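Replication initiation and membrane attachment protein (Geobacillus stearothermophilus 10, PDB 5WTN) is a tetrameric primosomal protein that forms a complex with a primosomal re-initiation protein and probably helps to initiate DNA replication. Local coordinates at the interface of chains A and B. Numbering follows the deposited sequence. Chains: chain A/B, Replication initiation and membrane attachment protein.

Contact 1: the interface of chains A and B. Residues chain A 161, 167, 199, 238-239, 285; chain B 37, 87, 123-124, 127.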
loop_
_atom_site.group_PDB
_atom_site.type_symbol
_atom_site.label_atom_id
_atom_site.label_comp_id
_atom_site.label_asym_id
_atom_site.label_seq_id
_atom_site.Cartn_x
_atom_site.Cartn_y
_atom_site.Cartn_z
ATOM N N PHE A 161 23.233 17.408 9.310
ATOM C CA PHE A 161 23.321 17.697 7.889
ATOM C C PHE A 161 24.692 18.281 7.601
ATOM O O PHE A 161 25.338 17.923 6.617
ATOM C CB PHE A 161 22.234 18.700 7.513
ATOM C CG PHE A 161 22.000 18.829 6.030
ATOM C CD1 PHE A 161 20.958 18.138 5.417
ATOM C CD2 PHE A 161 22.799 19.650 5.252
ATOM C CE1 PHE A 161 20.724 18.251 4.043
ATOM C CE2 PHE A 161 22.571 19.769 3.882
ATOM C CZ PHE A 161 21.526 19.069 3.275
ATOM N N ALA A 167 27.692 23.044 1.027
ATOM C CA ALA A 167 27.056 23.731 -0.100
ATOM C C ALA A 167 28.104 24.486 -0.910
ATOM O O ALA A 167 28.924 25.223 -0.352
ATOM C CB ALA A 167 25.979 24.686 0.396
ATOM N N TYR A 199 15.870 17.172 9.641
ATOM C CA TYR A 199 17.317 17.252 9.606
ATOM C C TYR A 199 17.726 18.413 10.518
ATOM O O TYR A 199 16.898 19.300 10.802
ATOM C CB TYR A 199 17.859 17.385 8.171
ATOM C CG TYR A 199 17.580 18.689 7.460
ATOM C CD1 TYR A 199 18.229 19.856 7.827
ATOM C CD2 TYR A 199 16.705 18.744 6.382
ATOM C CE1 TYR A 199 17.988 21.051 7.172
ATOM C CE2 TYR A 199 16.467 19.937 5.711
ATOM C CZ TYR A 199 17.110 21.089 6.116
ATOM O OH TYR A 199 16.879 22.287 5.473
ATOM N N PHE A 238 23.868 28.597 5.715
ATOM C CA PHE A 238 24.560 27.396 5.299
ATOM C C PHE A 238 24.376 27.182 3.807
ATOM O O PHE A 238 25.323 26.863 3.091
ATOM C CB PHE A 238 24.041 26.193 6.080
ATOM C CG PHE A 238 24.545 24.875 5.565
ATOM C CD1 PHE A 238 25.681 24.290 6.105
ATOM C CD2 PHE A 238 23.877 24.212 4.534
ATOM C CE1 PHE A 238 26.143 23.068 5.618
ATOM C CE2 PHE A 238 24.334 23.002 4.042
ATOM C CZ PHE A 238 25.464 22.426 4.582
ATOM N N LEU A 239 23.139 27.332 3.352
ATOM C CA LEU A 239 22.803 27.111 1.954
ATOM C C LEU A 239 23.509 28.115 1.046
ATOM O O LEU A 239 24.026 27.741 -0.004
ATOM C CB LEU A 239 21.290 27.203 1.758
ATOM C CG LEU A 239 20.785 27.160 0.313
ATOM C CD1 LEU A 239 20.984 25.784 -0.248
ATOM C CD2 LEU A 239 19.325 27.561 0.204
ATOM N N LEU A 285 24.617 20.635 -3.626
ATOM C CA LEU A 285 24.855 19.790 -2.469
ATOM C C LEU A 285 25.939 18.755 -2.799
ATOM O O LEU A 285 25.880 18.082 -3.840
ATOM C CB LEU A 285 23.560 19.105 -2.040
ATOM C CG LEU A 285 23.553 18.276 -0.752
ATOM C CD1 LEU A 285 23.693 19.109 0.530
ATOM C CD2 LEU A 285 22.296 17.441 -0.709
ATOM N N LEU B 37 19.015 13.905 -4.050
ATOM C CA LEU B 37 19.980 14.432 -3.098
ATOM C C LEU B 37 20.957 13.408 -2.481
ATOM O O LEU B 37 22.129 13.674 -2.397
ATOM C CB LEU B 37 19.278 15.236 -2.009
ATOM C CG LEU B 37 18.503 16.422 -2.591
ATOM C CD1 LEU B 37 17.965 17.369 -1.506
ATOM C CD2 LEU B 37 19.377 17.161 -3.581
ATOM N N ILE B 87 20.311 13.706 6.272
ATOM C CA ILE B 87 19.141 14.182 5.583
ATOM C C ILE B 87 17.943 13.935 6.472
ATOM O O ILE B 87 16.864 14.395 6.175
ATOM C CB ILE B 87 18.970 13.462 4.231
ATOM C CG1 ILE B 87 18.199 14.322 3.223
ATOM C CG2 ILE B 87 18.295 12.111 4.408
ATOM C CD1 ILE B 87 18.961 15.407 2.676
ATOM N N MET B 123 16.453 24.545 2.061
ATOM C CA MET B 123 17.588 23.934 1.407
ATOM C C MET B 123 17.183 22.841 0.431
ATOM O O MET B 123 17.694 22.820 -0.694
ATOM C CB MET B 123 18.604 23.455 2.433
ATOM C CG MET B 123 18.898 24.489 3.485
ATOM S SD MET B 123 20.393 24.181 4.395
ATOM C CE MET B 123 20.269 22.414 4.658
ATOM N N LEU B 124 16.234 21.990 0.838
ATOM C CA LEU B 124 15.926 20.781 0.097
ATOM C C LEU B 124 15.407 21.116 -1.283
ATOM O O LEU B 124 15.818 20.524 -2.288
ATOM C CB LEU B 124 14.934 19.911 0.853
ATOM C CG LEU B 124 15.402 19.409 2.228
ATOM C CD1 LEU B 124 14.395 18.504 2.910
ATOM C CD2 LEU B 124 16.711 18.689 2.076
ATOM N N PHE B 127 18.310 22.626 -3.321
ATOM C CA PHE B 127 19.195 21.559 -3.783
ATOM C C PHE B 127 18.540 20.685 -4.862
ATOM O O PHE B 127 19.088 20.539 -5.941
ATOM C CB PHE B 127 19.732 20.698 -2.626
ATOM C CG PHE B 127 20.693 21.417 -1.707
ATOM C CD1 PHE B 127 21.682 22.247 -2.205
ATOM C CD2 PHE B 127 20.593 21.260 -0.330
ATOM C CE1 PHE B 127 22.550 22.894 -1.342
ATOM C CE2 PHE B 127 21.468 21.916 0.541
ATOM C CZ PHE B 127 22.442 22.722 0.037
#

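Contact 2: the interface of chains A and B. Residues chain A 149, 151, 155-158; chain B 91-94.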
loop_
_atom_site.group_PDB
_atom_site.type_symbol
_atom_site.label_atom_id
_atom_site.label_comp_id
_atom_site.label_asym_id
_atom_site.label_seq_id
_atom_site.Cartn_x
_atom_site.Cartn_y
_atom_site.Cartn_z
ATOM N N ILE A 149 12.006 3.284 23.167
ATOM C CA ILE A 149 13.463 3.297 23.126
ATOM C C ILE A 149 14.003 3.631 24.507
ATOM O O ILE A 149 13.630 4.660 25.079
ATOM C CB ILE A 149 13.991 4.346 22.131
ATOM C CG1 ILE A 149 13.714 3.907 20.688
ATOM C CG2 ILE A 149 15.488 4.611 22.359
ATOM C CD1 ILE A 149 14.324 4.835 19.658
ATOM N N GLU A 151 16.439 5.121 26.819
ATOM C CA GLU A 151 17.425 6.175 26.664
ATOM C C GLU A 151 18.542 5.955 27.651
ATOM O O GLU A 151 19.684 6.330 27.401
ATOM C CB GLU A 151 16.777 7.541 26.905
ATOM C CG GLU A 151 15.683 7.910 25.900
ATOM C CD GLU A 151 16.234 8.589 24.657
ATOM O OE1 GLU A 151 17.444 8.428 24.379
ATOM O OE2 GLU A 151 15.462 9.290 23.962
ATOM N N THR A 155 22.502 5.797 23.463
ATOM C CA THR A 155 23.004 7.151 23.255
ATOM C C THR A 155 23.029 7.520 21.753
ATOM O O THR A 155 23.375 6.688 20.901
ATOM C CB THR A 155 24.384 7.330 23.974
ATOM O OG1 THR A 155 24.761 8.718 23.939
ATOM C CG2 THR A 155 25.491 6.453 23.352
ATOM N N GLN A 156 22.669 8.769 21.439
ATOM C CA GLN A 156 22.482 9.183 20.046
ATOM C C GLN A 156 23.789 9.659 19.407
ATOM O O GLN A 156 24.398 10.643 19.837
ATOM C CB GLN A 156 21.383 10.255 19.940
ATOM C CG GLN A 156 20.997 10.664 18.506
ATOM C CD GLN A 156 19.783 11.604 18.451
ATOM O OE1 GLN A 156 19.151 11.896 19.480
ATOM N NE2 GLN A 156 19.455 12.078 17.250
ATOM N N VAL A 157 24.236 8.883 18.425
ATOM C CA VAL A 157 25.424 9.166 17.627
ATOM C C VAL A 157 25.108 9.723 16.234
ATOM O O VAL A 157 26.001 9.810 15.388
ATOM C CB VAL A 157 26.347 7.931 17.546
ATOM C CG1 VAL A 157 26.619 7.408 18.948
ATOM C CG2 VAL A 157 25.706 6.836 16.690
ATOM N N THR A 158 23.836 10.009 15.960
ATOM C CA THR A 158 23.421 10.449 14.615
ATOM C C THR A 158 24.188 11.660 14.097
ATOM O O THR A 158 24.349 12.647 14.815
ATOM C CB THR A 158 21.934 10.849 14.574
ATOM O OG1 THR A 158 21.169 10.028 15.464
ATOM C CG2 THR A 158 21.383 10.701 13.163
ATOM N N ASP B 91 17.900 7.767 12.554
ATOM C CA ASP B 91 18.581 8.140 13.799
ATOM C C ASP B 91 19.396 6.947 14.301
ATOM O O ASP B 91 18.907 5.814 14.322
ATOM C CB ASP B 91 17.590 8.576 14.884
ATOM C CG ASP B 91 17.054 9.980 14.672
ATOM O OD1 ASP B 91 17.701 10.747 13.934
ATOM O OD2 ASP B 91 15.992 10.324 15.249
ATOM N N THR B 92 20.639 7.183 14.692
ATOM C CA THR B 92 21.483 6.077 15.109
ATOM C C THR B 92 21.816 6.180 16.588
ATOM O O THR B 92 22.319 7.207 17.041
ATOM C CB THR B 92 22.792 6.035 14.309
ATOM O OG1 THR B 92 22.509 6.104 12.907
ATOM C CG2 THR B 92 23.573 4.758 14.631
ATOM N N TYR B 93 21.542 5.124 17.345
ATOM C CA TYR B 93 21.938 5.094 18.747
ATOM C C TYR B 93 22.939 3.954 19.012
ATOM O O TYR B 93 22.904 2.933 18.325
ATOM C CB TYR B 93 20.711 4.920 19.636
ATOM C CG TYR B 93 19.632 5.987 19.529
ATOM C CD1 TYR B 93 19.627 7.087 20.372
ATOM C CD2 TYR B 93 18.578 5.859 18.625
ATOM C CE1 TYR B 93 18.625 8.044 20.298
ATOM C CE2 TYR B 93 17.575 6.812 18.552
ATOM C CZ TYR B 93 17.605 7.899 19.387
ATOM O OH TYR B 93 16.608 8.837 19.309
ATOM N N VAL B 94 23.824 4.115 19.994
ATOM C CA VAL B 94 24.646 2.981 20.454
ATOM C C VAL B 94 24.282 2.581 21.877
ATOM O O VAL B 94 23.775 3.385 22.665
ATOM C CB VAL B 94 26.180 3.242 20.489
ATOM C CG1 VAL B 94 26.748 3.497 19.117
ATOM C CG2 VAL B 94 26.491 4.374 21.436
#

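Contact 1: the interface of chains A and B
With CG anti to the carbonyl carbon (chi1 -47°) and a bend at the thioether (chi3 -42°), B:Met123 turns its terminal methyl onto the ring of A:Phe161, the two side chains meeting tip to tip. B:Met123 CE lies over one face of the A:Phe161 ring, 3.8 Å from its centroid and shifted toward the rim, a CH-pi contact. A:Tyr199 crosses the same chain, its hydroxyl OH 3.5 Å from B:Met123 CE. At the bend the sulfur SD of B:Met123 is 3.5 Å from A:Phe238 CD2, the two side chains meeting nearly at right angles. A flexible, polarisable methionine suits this place because one unbranched chain can follow three differently turned aromatic rings.

One helical turn further on, B:Phe127 has CG anti to the carbonyl carbon (chi1 -68°), and its ring slips between two leucines of chain A. A:Leu239 CD1 lies over one face and A:Leu285 CB over the opposite face, each 3.8 Å from the centroid of the B:Phe127 ring. Beyond the ring's tip the small methyl of A:Ala167 comes up to CZ. A flat phenyl fits such a slot, and the branched leucines give each face a methyl or methylene to rest on.

Past the CE1 rim of A:Phe161, B:Ile87 runs side by side with it, pointing the same way, its CD1 3.6 Å from A:Phe161 CE1. B:Leu124 slides past A:Tyr199 in the opposite direction, with CD1 at the edge of the ring, in plane. A:Leu285 CD2 reaches B:Leu37 CB at 4.0 Å. Contact across this patch is apolar, and shape fit with burial of hydrocarbon evidently holds it.

Chain B contributes the first turns of helix 122-143 and the ends of helices 24-38 and 74-87. Chain A receives them with the start of helix 161-164, strands 165-169 and 283-287, the end of helix 227-240 and the loop carrying A:Tyr199.

Contact 2: the interface of chains A and B
The phenol ring of B:Tyr93 lies between A:Gln156 and A:Ile149, which approach from opposite sides of its plane. A:Gln156 comes obliquely past the rim on one side, its CB 3.6 Å from B:Tyr93 CE1, and its amide plane is turned 52° from the ring. On the other side the A:Ile149 side chain crosses at about a right angle and brings CD1 to 4.0 Å from B:Tyr93 CE2, again beyond the rim. A tyrosine suits this spot because opposite rims of its ring can meet aliphatic carbon from the two neighbours.

Beneath the side chains, strand 154-156 of chain A pairs antiparallel with strand 90-95 of chain B. A:Thr155 and B:Val94 exchange two backbone hydrogen bonds, N to O each way, both 2.8 Å long. The pairing continues where A:Val157 N donates to B:Thr92 O at 2.9 Å. Beta-branched threonine and valine favour this extended backbone, and they also pack across it: A:Val157 CG2 touches the methyl CG2 of B:Thr92 at 3.6 Å.

At the end of the ladder a side chain takes over from the backbone. With OG1 of A:Thr158 anti to the carbonyl carbon (chi1 -34°), this hydroxyl oxygen accepts a hydrogen bond from B:Thr92 N at 3.0 Å and a second from the amide NE2 of A:Gln156 at 3.2 Å.

About 22 Å separates the C-alpha centres of contact 1 and contact 2, and they share no residue, yet they are closely joined in sequence. In chain B, helix 74-87 ends in contact 1 and strand 90-95 follows in contact 2; in chain A, the segment ending at A:Thr158 leads into helix 161-164, which opens with A:Phe161. The N-terminal half of chain B is thus held at two places by later parts of chain A, through apolar packing and strand pairing. Two-fold symmetry repeats both contacts with the chains exchanged, a pairing that probably contributes to the DnaB tetramer.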